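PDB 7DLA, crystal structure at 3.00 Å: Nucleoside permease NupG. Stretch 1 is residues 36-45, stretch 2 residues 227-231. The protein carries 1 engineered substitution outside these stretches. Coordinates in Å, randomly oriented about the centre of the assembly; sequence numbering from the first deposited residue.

Stretch 1, residues 36-45: DGASIGAVYS
Stretch 2 (227-231) TNMFG

Packing of two helical segments of the nucleoside permease NupG, 184 or more residues apart in sequence where they touch. Asp36 (phi/psi -83/172) occupies the N-cap position, and Gly37 through Tyr44 are helical; Thr227-Gly231 lies within a second helix. The N-to-C directions differ by 144°, and the axes approach to 11.1 Å, a spacing at which the closest contacts are made through side chains. Register is set by Tyr44 CA to Met229 CA, 7.4 Å, and Gly37 CA to Phe230 CA, 9.0 Å. No hydrogen bond crosses the interface, which buries 249 Å², both sides summed; its closest side-chain contacts are apolar.

Phe230 (phi/psi -127/10; chi1 -59°, m; chi2 -87°) has its CA-to-CB bond sideways to the first stretch, but its ring end comes nearer. The ring lies against the backbone of two glycines: Gly41 N lies 4.3 Å from Phe230 CZ, and Gly37 O, at the ring edge near its plane, lies 4.2 Å from the same CZ. Ile40 points toward the second helix; chi1 -61° (m) places Ile40 CG2 3.6 Å from Phe230 CE1, oblique to the ring; chi2 is 176° (t).

One turn after Ile40, Tyr44 also points toward the partner (chi1 -85°, m; chi2 -42°). Tyr44 CD2 meets Met229 CG at 3.4 Å, the closest contact. Met229 is m,t,m (-67°, -177°, -76°): its CB leaves sideways and its end leads away, yet Met229 SD remains 4.8 Å from the Tyr44 ring centroid, 55° off the normal. Tyr44 OH is hydrogen-bonded elsewhere in the structure.

Two serines of the first stretch bond within it. With Ser39 in p (36°) and Asp36 in p (43°; chi2 -23°), Ser39 OG donates to Asp36 OD1 at 2.5 Å; Ser45 (p, 72°) turns back so that Ser45 OG donates to Ala42 O, also 2.5 Å. Backbone bonds such as Tyr44 N to Ile40 O, 3.0 Å, maintain the helix.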

# COMPACT_ATOMS: atom_id res chain seq x y z
N ASP A 36 18.88 -1.82 11.08
CA ASP A 36 18.12 -2.92 11.69
C ASP A 36 16.63 -2.87 11.33
O ASP A 36 16.11 -1.90 10.77
CB ASP A 36 18.21 -2.91 13.21
CG ASP A 36 18.06 -1.53 13.77
OD1 ASP A 36 18.34 -0.56 13.01
OD2 ASP A 36 17.54 -1.44 14.92
N GLY A 37 15.94 -3.94 11.72
CA GLY A 37 14.52 -4.06 11.41
C GLY A 37 13.69 -2.96 12.02
O GLY A 37 12.76 -2.46 11.40
N ALA A 38 14.02 -2.55 13.25
CA ALA A 38 13.35 -1.43 13.90
C ALA A 38 13.36 -0.18 13.03
O ALA A 38 12.30 0.41 12.77
CB ALA A 38 14.02 -1.14 15.24
N SER A 39 14.55 0.27 12.63
CA SER A 39 14.62 1.53 11.90
C SER A 39 13.84 1.45 10.59
O SER A 39 13.09 2.36 10.26
CB SER A 39 16.09 1.93 11.67
OG SER A 39 16.99 0.85 11.42
N ILE A 40 13.96 0.33 9.86
CA ILE A 40 13.18 0.12 8.63
C ILE A 40 11.67 0.19 8.89
O ILE A 40 10.92 0.84 8.15
CB ILE A 40 13.55 -1.23 7.98
CG1 ILE A 40 15.03 -1.27 7.59
CG2 ILE A 40 12.69 -1.52 6.76
CD1 ILE A 40 15.45 -2.61 7.05
N GLY A 41 11.19 -0.52 9.93
CA GLY A 41 9.76 -0.54 10.21
C GLY A 41 9.23 0.82 10.60
O GLY A 41 8.13 1.21 10.21
N ALA A 42 10.02 1.60 11.35
CA ALA A 42 9.63 2.97 11.67
C ALA A 42 9.79 3.92 10.50
O ALA A 42 9.24 5.02 10.53
CB ALA A 42 10.41 3.48 12.86
N VAL A 43 10.57 3.55 9.48
CA VAL A 43 10.63 4.37 8.27
C VAL A 43 9.38 4.15 7.42
O VAL A 43 8.74 5.10 6.96
CB VAL A 43 11.96 4.14 7.49
CG1 VAL A 43 11.85 4.46 6.00
CG2 VAL A 43 13.06 5.02 8.05
N TYR A 44 8.95 2.90 7.28
CA TYR A 44 7.72 2.59 6.55
C TYR A 44 6.46 2.96 7.34
O TYR A 44 5.39 3.10 6.75
CB TYR A 44 7.69 1.10 6.23
CG TYR A 44 8.41 0.59 4.99
CD1 TYR A 44 8.36 1.24 3.75
CD2 TYR A 44 9.18 -0.57 5.07
CE1 TYR A 44 9.07 0.71 2.62
CE2 TYR A 44 9.88 -1.09 3.97
CZ TYR A 44 9.82 -0.46 2.76
OH TYR A 44 10.52 -1.04 1.73
N SER A 45 6.58 3.15 8.66
CA SER A 45 5.46 3.65 9.45
C SER A 45 5.01 5.05 8.99
O SER A 45 3.84 5.43 9.16
CB SER A 45 5.87 3.67 10.92
OG SER A 45 6.82 4.70 11.17
N THR A 227 4.65 -8.15 4.21
CA THR A 227 5.22 -8.86 3.05
C THR A 227 5.86 -7.84 2.10
O THR A 227 6.95 -8.08 1.62
CB THR A 227 4.07 -9.65 2.43
OG1 THR A 227 4.36 -9.97 1.08
CG2 THR A 227 2.80 -8.85 2.48
N ASN A 228 5.20 -6.69 1.92
CA ASN A 228 5.69 -5.62 1.02
C ASN A 228 6.83 -4.86 1.68
O ASN A 228 7.53 -4.17 0.97
CB ASN A 228 4.56 -4.66 0.64
CG ASN A 228 3.53 -5.30 -0.25
OD1 ASN A 228 3.81 -6.28 -0.92
ND2 ASN A 228 2.33 -4.75 -0.26
N MET A 229 6.97 -4.95 2.99
CA MET A 229 8.08 -4.22 3.65
C MET A 229 9.32 -5.12 3.70
O MET A 229 10.39 -4.62 3.48
CB MET A 229 7.73 -3.84 5.08
CG MET A 229 6.64 -2.82 5.21
SD MET A 229 6.36 -2.38 6.92
CE MET A 229 5.46 -3.83 7.46
N PHE A 230 9.17 -6.41 3.92
CA PHE A 230 10.39 -7.17 4.10
C PHE A 230 10.51 -8.39 3.20
O PHE A 230 11.41 -9.20 3.42
CB PHE A 230 10.56 -7.64 5.55
CG PHE A 230 10.59 -6.52 6.55
CD1 PHE A 230 11.79 -5.89 6.86
CD2 PHE A 230 9.43 -6.14 7.22
CE1 PHE A 230 11.82 -4.87 7.79
CE2 PHE A 230 9.45 -5.12 8.14
CZ PHE A 230 10.64 -4.48 8.43
N GLY A 231 9.65 -8.56 2.20
CA GLY A 231 9.72 -9.78 1.41
C GLY A 231 10.92 -9.75 0.50
O GLY A 231 11.57 -10.78 0.27